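Local structure of PrgA (Enterococcus faecalis, 6Z9K) at residues Q95-Q101 / Q227-V233; F105-A110 / H213-Y217. The protein provides surface exclusion that protects against unwanted conjugation, as a cell-wall-anchored protein whose metal-binding CAP domain forms this chain. The contacts are given in a common frame with arbitrary orientation. Where two conformers were deposited one is given. Numbering follows the deposited sequence.

How the contacts relate
Contact 1 (95-101 with 227-233) and contact 2 (105-110 with 213-217) have centres about 13 Å apart. Both use helix 100-112: contact 1 holds its first turn, contact 2 its later turns. Strand 211-217 of contact 2 and strand 232-233 of contact 1 are successive strands in the chain. The order is 95-101, 105-110, 213-217, 227-233, with the pair of contact 2 enclosed by that of contact 1. The two meet where Gln-101 CG packs 4.0 Å from Tyr-217 OH. Contact 2 is buried between helix and three-stranded sheet in the CAP domain. Contact 1 is more exposed and ties segment 227-233, late in the chain, to the start of the same helix.

Contact 1: Q95-Q101 / Q227-V233; sequences QLSVSDQ and QYQNGEV
Residues 95-101 run extended through Val-98 and turn into helix 100-112 after Ser-99. Residues 227-233 pass them in roughly the opposite direction, with end-to-end vectors 139° apart. Two antiparallel bridges set the register. Val-98 and Glu-232 form the hydrogen-bonded pair: Val-98 N to Glu-232 O and Glu-232 N to Val-98 O are both 3.0 Å. Ser-97 and Val-233 form the non-hydrogen-bonded pair, CA to CA 4.0 Å. Gly-231 has phi/psi of 58/-152; a CB here would clash with Val-98 O and Ser-99 CB.

This small two-stranded sheet of the CAP domain joins segment 227-233, late in the chain, to the start of a helix. Ser-99 is the N-cap; its OG (chi1 p) accepts from Ser-102 N.

Side-chain bonds continue the pairing past the strands. Gln-229 (chi1 t, chi2 t) reaches the first helical turn. Gln-229 OE1 accepts from Gln-101 N at 2.9 Å, and Gln-229 NE2 donates to Asp-100 OD2 at 3.1 Å. Asp-100 OD1 also forms a salt bridge with Lys-74. Gln-101, likewise extended, reads the opposing backbone: its OE1 accepts from Gln-229 N at 3.0 Å and its NE2 donates to Gln-227 O at 2.6 Å.

One water donates to Ser-97 OG and Gln-229 O, both 2.7 Å away, and lies 2.9 Å from Ser-99 OG. Ser-97 OG also bonds Thr-195 O. Apolar contact comes from Gln-95 CB against Val-233 CG1, 3.7 Å.

Contact 2: F105-A110 / H213-Y217; sequences FAWDIA and HIISY
Phe-105 (chi1 t) lays one ring face over Ile-215, with CD2 4.0 Å from Ile-215 CG2. Phe-105 CD2 is 3.8 Å from Tyr-217 CE2. These two rings meet obliquely, centroids 5.8 Å apart and planes at 52°. Helix 105-110 and strand 213-217 have axes 8.6 Å apart and N-to-C directions 135° apart. Ala-106 faces Ile-215, CA to CA 5.6 Å. The small Ala-106 lets the backbones come this close; its CB is 3.7 Å from Ile-215 CG1. One turn on, Ile-109 CD1 meets Ile-215 CD1 at 3.6 Å. The strand alternates, so His-213, Ile-215 and Tyr-217 point to the helix and Ile-214 and Ser-216 away. His-213 (chi1 m) receives Ala-110 CA over its ring face, a CH-pi contact 4.2 Å from the centroid. His-213 ND1 hydrogen-bonds Glu-144 and NE2 hydrogen-bonds Ser-202. Its side chain is about 9 Å from the bound magnesium, whose site includes Leu-146 and His-185. This is a helix packed on the central strand of the antiparallel sheet, consistent with the alpha-beta-alpha sandwich of CAP domains.

Contact 1: Q95-Q101 / Q227-V233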
ATOM      1  N   GLN A  95      -8.462  -5.250  10.481  1.00 21.75           N
ATOM      2  CA  GLN A  95      -7.126  -5.698  10.037  1.00 22.49           C
ATOM      3  C   GLN A  95      -7.262  -6.356   8.669  1.00 21.78           C
ATOM      4  O   GLN A  95      -8.275  -6.998   8.421  1.00 23.11           O
ATOM      5  CB  GLN A  95      -6.566  -6.701  11.034  1.00 25.24           C
ATOM      6  CG  GLN A  95      -6.298  -6.097  12.391  1.00 26.96           C
ATOM      7  CD  GLN A  95      -5.284  -5.006  12.254  1.00 26.51           C
ATOM      8  OE1 GLN A  95      -5.658  -3.841  12.099  1.00 31.71           O
ATOM      9  NE2 GLN A  95      -4.017  -5.390  12.257  1.00 26.76           N
ATOM     10  N   LEU A  96      -6.284  -6.188   7.810  1.00 18.68           N
ATOM     11  CA  LEU A  96      -6.355  -6.672   6.412  1.00 18.51           C
ATOM     12  C   LEU A  96      -5.624  -7.994   6.287  1.00 18.10           C
ATOM     13  O   LEU A  96      -4.585  -8.180   6.885  1.00 19.20           O
ATOM     14  CB  LEU A  96      -5.765  -5.622   5.470  1.00 18.91           C
ATOM     15  CG  LEU A  96      -6.270  -4.195   5.696  1.00 20.54           C
ATOM     16  CD1 LEU A  96      -5.470  -3.181   4.933  1.00 22.98           C
ATOM     17  CD2 LEU A  96      -7.727  -4.036   5.335  1.00 24.55           C
ATOM     18  N   SER A  97      -6.181  -8.866   5.457  0.50 17.43           N
ATOM     19  CA  SER A  97      -5.592 -10.146   5.048  0.50 17.26           C
ATOM     20  C   SER A  97      -4.850  -9.940   3.741  0.50 16.87           C
ATOM     21  O   SER A  97      -5.157  -8.953   3.045  0.50 16.26           O
ATOM     22  CB  SER A  97      -6.641 -11.206   4.909  0.50 17.76           C
ATOM     23  OG  SER A  97      -7.560 -10.920   3.867  0.50 16.51           O
ATOM     24  N   VAL A  98      -3.935 -10.866   3.453  1.00 17.76           N
ATOM     25  CA  VAL A  98      -3.389 -11.132   2.114  1.00 17.87           C
ATOM     26  C   VAL A  98      -3.846 -12.530   1.725  1.00 18.63           C
ATOM     27  O   VAL A  98      -3.730 -13.453   2.520  1.00 19.95           O
ATOM     28  CB  VAL A  98      -1.872 -10.998   2.129  1.00 18.08           C
ATOM     29  CG1 VAL A  98      -1.304 -11.396   0.782  1.00 18.45           C
ATOM     30  CG2 VAL A  98      -1.494  -9.575   2.471  1.00 17.48           C
ATOM     31  N   SER A  99      -4.376 -12.670   0.521  1.00 19.07           N
ATOM     32  CA  SER A  99      -4.837 -13.978   0.008  1.00 19.70           C
ATOM     33  C   SER A  99      -4.403 -14.173  -1.427  1.00 19.82           C
ATOM     34  O   SER A  99      -4.064 -13.194  -2.079  1.00 18.47           O
ATOM     35  CB  SER A  99      -6.333 -14.052   0.130  1.00 20.63           C
ATOM     36  OG  SER A  99      -6.914 -13.018  -0.603  1.00 20.08           O
ATOM     37  N   ASP A 100      -4.467 -15.394  -1.936  1.00 20.88           N
ATOM     38  CA  ASP A 100      -4.296 -15.622  -3.396  1.00 21.75           C
ATOM     39  C   ASP A 100      -5.300 -14.736  -4.139  1.00 20.10           C
ATOM     40  O   ASP A 100      -4.943 -14.179  -5.163  1.00 19.23           O
ATOM     41  CB  ASP A 100      -4.457 -17.102  -3.698  1.00 24.91           C
ATOM     42  CG  ASP A 100      -3.507 -17.894  -2.819  1.00 31.71           C
ATOM     43  OD1 ASP A 100      -2.303 -17.574  -2.867  1.00 30.40           O
ATOM     44  OD2 ASP A 100      -3.999 -18.692  -1.986  1.00 36.32           O
ATOM     45  N   GLN A 101      -6.487 -14.577  -3.596  1.00 18.90           N
ATOM     46  CA  GLN A 101      -7.581 -13.780  -4.201  1.00 19.26           C
ATOM     47  C   GLN A 101      -7.147 -12.312  -4.310  1.00 17.42           C
ATOM     48  O   GLN A 101      -7.251 -11.728  -5.376  1.00 17.41           O
ATOM     49  CB  GLN A 101      -8.835 -13.873  -3.347  1.00 19.50           C
ATOM     50  CG  GLN A 101      -9.972 -13.002  -3.813  1.00 20.28           C
ATOM     51  CD  GLN A 101     -11.243 -13.380  -3.089  1.00 19.94           C
ATOM     52  OE1 GLN A 101     -11.370 -13.229  -1.886  1.00 20.59           O
ATOM     53  NE2 GLN A 101     -12.228 -13.805  -3.872  1.00 20.49           N
ATOM     54  N   GLN A 227     -16.709 -16.444  -4.589  1.00 29.29           N
ATOM     55  CA  GLN A 227     -15.969 -17.104  -3.480  1.00 32.52           C
ATOM     56  C   GLN A 227     -14.941 -16.098  -2.907  1.00 32.60           C
ATOM     57  O   GLN A 227     -14.279 -15.468  -3.698  1.00 33.03           O
ATOM     58  CB  GLN A 227     -15.489 -18.460  -4.019  1.00 36.48           C
ATOM     59  CG  GLN A 227     -16.675 -19.342  -4.485  1.00 39.96           C
ATOM     60  CD  GLN A 227     -16.329 -20.762  -4.870  1.00 41.21           C
ATOM     61  OE1 GLN A 227     -17.023 -21.716  -4.516  1.00 42.71           O
ATOM     62  NE2 GLN A 227     -15.228 -20.927  -5.587  1.00 42.29           N
ATOM     63  N   TYR A 228     -15.046 -15.835  -1.612  1.00 29.55           N
ATOM     64  CA  TYR A 228     -14.136 -15.045  -0.763  1.00 31.31           C
ATOM     65  C   TYR A 228     -13.146 -15.987  -0.096  1.00 30.08           C
ATOM     66  O   TYR A 228     -13.465 -17.113   0.364  1.00 30.79           O
ATOM     67  CB  TYR A 228     -14.884 -14.230   0.288  1.00 28.84           C
ATOM     68  CG  TYR A 228     -14.032 -13.328   1.145  1.00 29.92           C
ATOM     69  CD1 TYR A 228     -13.587 -12.098   0.672  1.00 29.86           C
ATOM     70  CD2 TYR A 228     -13.549 -13.709   2.400  1.00 30.18           C
ATOM     71  CE1 TYR A 228     -12.789 -11.256   1.427  1.00 28.39           C
ATOM     72  CE2 TYR A 228     -12.749 -12.870   3.169  1.00 30.48           C
ATOM     73  CZ  TYR A 228     -12.305 -11.656   2.662  1.00 30.73           C
ATOM     74  OH  TYR A 228     -11.532 -10.802   3.406  1.00 28.83           O
ATOM     75  N   GLN A 229     -11.909 -15.521  -0.069  1.00 27.13           N
ATOM     76  CA  GLN A 229     -10.794 -16.268   0.534  1.00 25.11           C
ATOM     77  C   GLN A 229     -10.369 -15.502   1.778  1.00 23.60           C
ATOM     78  O   GLN A 229     -10.065 -14.298   1.658  1.00 20.71           O
ATOM     79  CB  GLN A 229      -9.682 -16.418  -0.478  1.00 25.50           C
ATOM     80  CG  GLN A 229      -8.669 -17.399   0.019  1.00 27.12           C
ATOM     81  CD  GLN A 229      -7.529 -17.543  -0.932  1.00 27.85           C
ATOM     82  OE1 GLN A 229      -7.348 -16.726  -1.836  1.00 25.93           O
ATOM     83  NE2 GLN A 229      -6.799 -18.628  -0.742  1.00 30.15           N
ATOM     84  N   ASN A 230     -10.457 -16.144   2.951  1.00 23.11           N
ATOM     85  CA  ASN A 230     -10.049 -15.447   4.199  1.00 23.56           C
ATOM     86  C   ASN A 230      -8.562 -15.029   4.149  1.00 21.79           C
ATOM     87  O   ASN A 230      -8.268 -13.947   4.674  1.00 23.16           O
ATOM     88  CB  ASN A 230     -10.257 -16.313   5.440  1.00 24.51           C
ATOM     89  CG  ASN A 230     -11.711 -16.504   5.784  1.00 26.36           C
ATOM     90  OD1 ASN A 230     -12.582 -15.823   5.221  1.00 26.95           O
ATOM     91  ND2 ASN A 230     -11.991 -17.526   6.584  1.00 26.76           N
ATOM     92  N   GLY A 231      -7.681 -15.862   3.588  1.00 21.21           N
ATOM     93  CA  GLY A 231      -6.234 -15.618   3.579  1.00 21.66           C
ATOM     94  C   GLY A 231      -5.683 -15.468   4.997  1.00 23.22           C
ATOM     95  O   GLY A 231      -6.247 -16.038   5.982  1.00 23.09           O
ATOM     96  N   GLU A 232      -4.607 -14.723   5.135  1.00 22.68           N
ATOM     97  CA  GLU A 232      -3.945 -14.604   6.452  1.00 25.04           C
ATOM     98  C   GLU A 232      -3.841 -13.116   6.791  1.00 23.28           C
ATOM     99  O   GLU A 232      -3.311 -12.357   5.960  1.00 20.61           O
ATOM    100  CB  GLU A 232      -2.560 -15.233   6.396  1.00 29.63           C
ATOM    101  CG  GLU A 232      -1.826 -15.153   7.728  1.00 35.82           C
ATOM    102  CD  GLU A 232      -1.564 -16.472   8.439  1.00 42.55           C
ATOM    103  OE1 GLU A 232      -1.884 -17.523   7.843  1.00 49.29           O
ATOM    104  OE2 GLU A 232      -1.031 -16.456   9.596  1.00 52.50           O
ATOM    105  N   VAL A 233      -4.231 -12.734   8.002  1.00 24.02           N
ATOM    106  CA  VAL A 233      -3.994 -11.357   8.493  1.00 24.70           C
ATOM    107  C   VAL A 233      -2.486 -11.123   8.654  1.00 25.91           C
ATOM    108  O   VAL A 233      -1.816 -11.933   9.368  1.00 26.37           O
ATOM    109  CB  VAL A 233      -4.776 -11.090   9.791  1.00 26.68           C
ATOM    110  CG1 VAL A 233      -4.468  -9.715  10.320  1.00 26.60           C
ATOM    111  CG2 VAL A 233      -6.265 -11.245   9.581  1.00 27.77           C
TER
HETATM  112  O   HOH W   1      -8.578 -12.046   1.598  1.00 24.71           O

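Contact 2: F105-A110 / H213-Y217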
ATOM      1  N   PHE A 105      -6.201 -10.407  -7.919  1.00 15.60           N
ATOM      2  CA  PHE A 105      -7.014  -9.249  -8.312  1.00 14.77           C
ATOM      3  C   PHE A 105      -6.058  -8.095  -8.573  1.00 14.51           C
ATOM      4  O   PHE A 105      -6.147  -7.415  -9.653  1.00 14.18           O
ATOM      5  CB  PHE A 105      -8.052  -8.934  -7.240  1.00 15.06           C
ATOM      6  CG  PHE A 105      -8.972  -7.779  -7.487  1.00 14.47           C
ATOM      7  CD1 PHE A 105      -9.257  -7.268  -8.751  1.00 15.15           C
ATOM      8  CD2 PHE A 105      -9.632  -7.250  -6.391  1.00 13.72           C
ATOM      9  CE1 PHE A 105     -10.168  -6.248  -8.907  1.00 14.80           C
ATOM     10  CE2 PHE A 105     -10.522  -6.217  -6.555  1.00 14.87           C
ATOM     11  CZ  PHE A 105     -10.783  -5.714  -7.798  1.00 14.79           C
ATOM     12  N   ALA A 106      -5.149  -7.829  -7.630  1.00 13.77           N
ATOM     13  CA  ALA A 106      -4.214  -6.697  -7.814  1.00 13.64           C
ATOM     14  C   ALA A 106      -3.384  -6.834  -9.104  1.00 13.24           C
ATOM     15  O   ALA A 106      -3.200  -5.834  -9.854  1.00 13.36           O
ATOM     16  CB  ALA A 106      -3.281  -6.590  -6.631  1.00 13.01           C
ATOM     17  N   TRP A 107      -2.873  -8.042  -9.390  1.00 14.39           N
ATOM     18  CA  TRP A 107      -1.987  -8.243 -10.561  1.00 14.77           C
ATOM     19  C   TRP A 107      -2.816  -8.166 -11.847  1.00 14.94           C
ATOM     20  O   TRP A 107      -2.245  -7.746 -12.883  1.00 14.95           O
ATOM     21  CB  TRP A 107      -1.126  -9.501 -10.385  1.00 15.90           C
ATOM     22  CG  TRP A 107      -0.022  -9.191  -9.420  1.00 16.77           C
ATOM     23  CD1 TRP A 107      -0.026  -9.438  -8.070  1.00 16.95           C
ATOM     24  CD2 TRP A 107       1.198  -8.476  -9.694  1.00 17.76           C
ATOM     25  NE1 TRP A 107       1.136  -8.976  -7.503  1.00 18.66           N
ATOM     26  CE2 TRP A 107       1.895  -8.363  -8.475  1.00 18.02           C
ATOM     27  CE3 TRP A 107       1.787  -7.954 -10.849  1.00 19.99           C
ATOM     28  CZ2 TRP A 107       3.153  -7.753  -8.393  1.00 18.72           C
ATOM     29  CZ3 TRP A 107       3.010  -7.323 -10.756  1.00 20.16           C
ATOM     30  CH2 TRP A 107       3.692  -7.249  -9.547  1.00 19.96           C
ATOM     31  N   ASP A 108      -4.090  -8.567 -11.820  1.00 15.33           N
ATOM     32  CA  ASP A 108      -4.972  -8.358 -12.985  1.00 15.69           C
ATOM     33  C   ASP A 108      -5.133  -6.849 -13.239  1.00 15.02           C
ATOM     34  O   ASP A 108      -5.054  -6.420 -14.430  1.00 14.93           O
ATOM     35  CB  ASP A 108      -6.270  -9.125 -12.854  1.00 15.92           C
ATOM     36  CG  ASP A 108      -6.158 -10.607 -13.099  1.00 18.00           C
ATOM     37  OD1 ASP A 108      -5.049 -11.078 -13.516  1.00 17.46           O
ATOM     38  OD2 ASP A 108      -7.162 -11.288 -12.842  1.00 18.27           O
ATOM     39  N   ILE A 109      -5.348  -6.065 -12.191  1.00 14.36           N
ATOM     40  CA  ILE A 109      -5.466  -4.586 -12.391  1.00 14.56           C
ATOM     41  C   ILE A 109      -4.176  -4.098 -13.050  1.00 14.57           C
ATOM     42  O   ILE A 109      -4.209  -3.299 -13.960  1.00 15.41           O
ATOM     43  CB  ILE A 109      -5.830  -3.866 -11.094  1.00 13.90           C
ATOM     44  CG1 ILE A 109      -7.264  -4.190 -10.633  1.00 13.71           C
ATOM     45  CG2 ILE A 109      -5.560  -2.352 -11.223  1.00 14.91           C
ATOM     46  CD1 ILE A 109      -7.664  -3.628  -9.299  1.00 13.75           C
ATOM     47  N   ALA A 110      -3.028  -4.541 -12.559  1.00 14.74           N
ATOM     48  CA  ALA A 110      -1.717  -4.052 -13.036  1.00 15.46           C
ATOM     49  C   ALA A 110      -1.562  -4.423 -14.515  1.00 16.93           C
ATOM     50  O   ALA A 110      -1.224  -3.516 -15.344  1.00 17.86           O
ATOM     51  CB  ALA A 110      -0.630  -4.611 -12.120  1.00 16.00           C
ATOM     52  N   HIS A 213       0.397  -0.283  -7.311  1.00 14.84           N
ATOM     53  CA  HIS A 213      -1.075  -0.392  -7.181  1.00 14.69           C
ATOM     54  C   HIS A 213      -1.387  -1.040  -5.825  1.00 14.11           C
ATOM     55  O   HIS A 213      -1.074  -2.217  -5.653  1.00 15.64           O
ATOM     56  CB  HIS A 213      -1.670  -1.274  -8.312  1.00 14.18           C
ATOM     57  CG  HIS A 213      -1.308  -0.890  -9.718  1.00 15.02           C
ATOM     58  ND1 HIS A 213      -2.206  -0.256 -10.567  1.00 14.84           N
ATOM     59  CD2 HIS A 213      -0.194  -1.109 -10.460  1.00 14.87           C
ATOM     60  CE1 HIS A 213      -1.620  -0.055 -11.749  1.00 14.64           C
ATOM     61  NE2 HIS A 213      -0.396  -0.574 -11.708  1.00 15.99           N
ATOM     62  N   ILE A 214      -1.965  -0.273  -4.912  1.00 14.65           N
ATOM     63  CA  ILE A 214      -2.470  -0.827  -3.640  1.00 15.24           C
ATOM     64  C   ILE A 214      -3.973  -1.042  -3.803  1.00 13.93           C
ATOM     65  O   ILE A 214      -4.718  -0.104  -3.965  1.00 14.09           O
ATOM     66  CB  ILE A 214      -2.104   0.086  -2.454  1.00 16.14           C
ATOM     67  CG1 ILE A 214      -0.582   0.219  -2.315  1.00 17.73           C
ATOM     68  CG2 ILE A 214      -2.774  -0.468  -1.184  1.00 16.98           C
ATOM     69  CD1 ILE A 214      -0.107   1.039  -1.093  1.00 18.91           C
ATOM     70  N   ILE A 215      -4.366  -2.311  -3.822  1.00 14.22           N
ATOM     71  CA  ILE A 215      -5.752  -2.780  -4.052  1.00 13.73           C
ATOM     72  C   ILE A 215      -6.325  -3.264  -2.710  1.00 14.09           C
ATOM     73  O   ILE A 215      -5.709  -4.102  -2.070  1.00 14.30           O
ATOM     74  CB  ILE A 215      -5.781  -3.847  -5.155  1.00 14.24           C
ATOM     75  CG1 ILE A 215      -5.062  -3.369  -6.435  1.00 15.19           C
ATOM     76  CG2 ILE A 215      -7.232  -4.231  -5.376  1.00 16.12           C
ATOM     77  CD1 ILE A 215      -5.494  -2.050  -6.940  1.00 15.67           C
ATOM     78  N   SER A 216      -7.401  -2.667  -2.237  1.00 14.72           N
ATOM     79  CA  SER A 216      -7.960  -3.084  -0.916  1.00 15.74           C
ATOM     80  C   SER A 216      -9.471  -2.945  -0.919  1.00 15.80           C
ATOM     81  O   SER A 216     -10.033  -2.178  -1.709  1.00 16.61           O
ATOM     82  CB  SER A 216      -7.312  -2.301   0.191  1.00 16.80           C
ATOM     83  OG  SER A 216      -7.505  -0.911   0.042  1.00 17.64           O
ATOM     84  N   TYR A 217     -10.148  -3.749  -0.106  1.00 15.37           N
ATOM     85  CA  TYR A 217     -11.617  -3.850  -0.153  1.00 15.20           C
ATOM     86  C   TYR A 217     -12.077  -4.676   1.041  1.00 15.42           C
ATOM     87  O   TYR A 217     -11.243  -5.346   1.717  1.00 14.67           O
ATOM     88  CB  TYR A 217     -12.049  -4.539  -1.470  1.00 15.39           C
ATOM     89  CG  TYR A 217     -11.342  -5.851  -1.696  1.00 15.04           C
ATOM     90  CD1 TYR A 217     -11.779  -7.056  -1.136  1.00 15.67           C
ATOM     91  CD2 TYR A 217     -10.178  -5.889  -2.487  1.00 15.27           C
ATOM     92  CE1 TYR A 217     -11.069  -8.241  -1.308  1.00 16.46           C
ATOM     93  CE2 TYR A 217      -9.445  -7.060  -2.612  1.00 14.67           C
ATOM     94  CZ  TYR A 217      -9.909  -8.249  -2.077  1.00 15.71           C
ATOM     95  OH  TYR A 217      -9.238  -9.444  -2.210  1.00 17.35           O
TER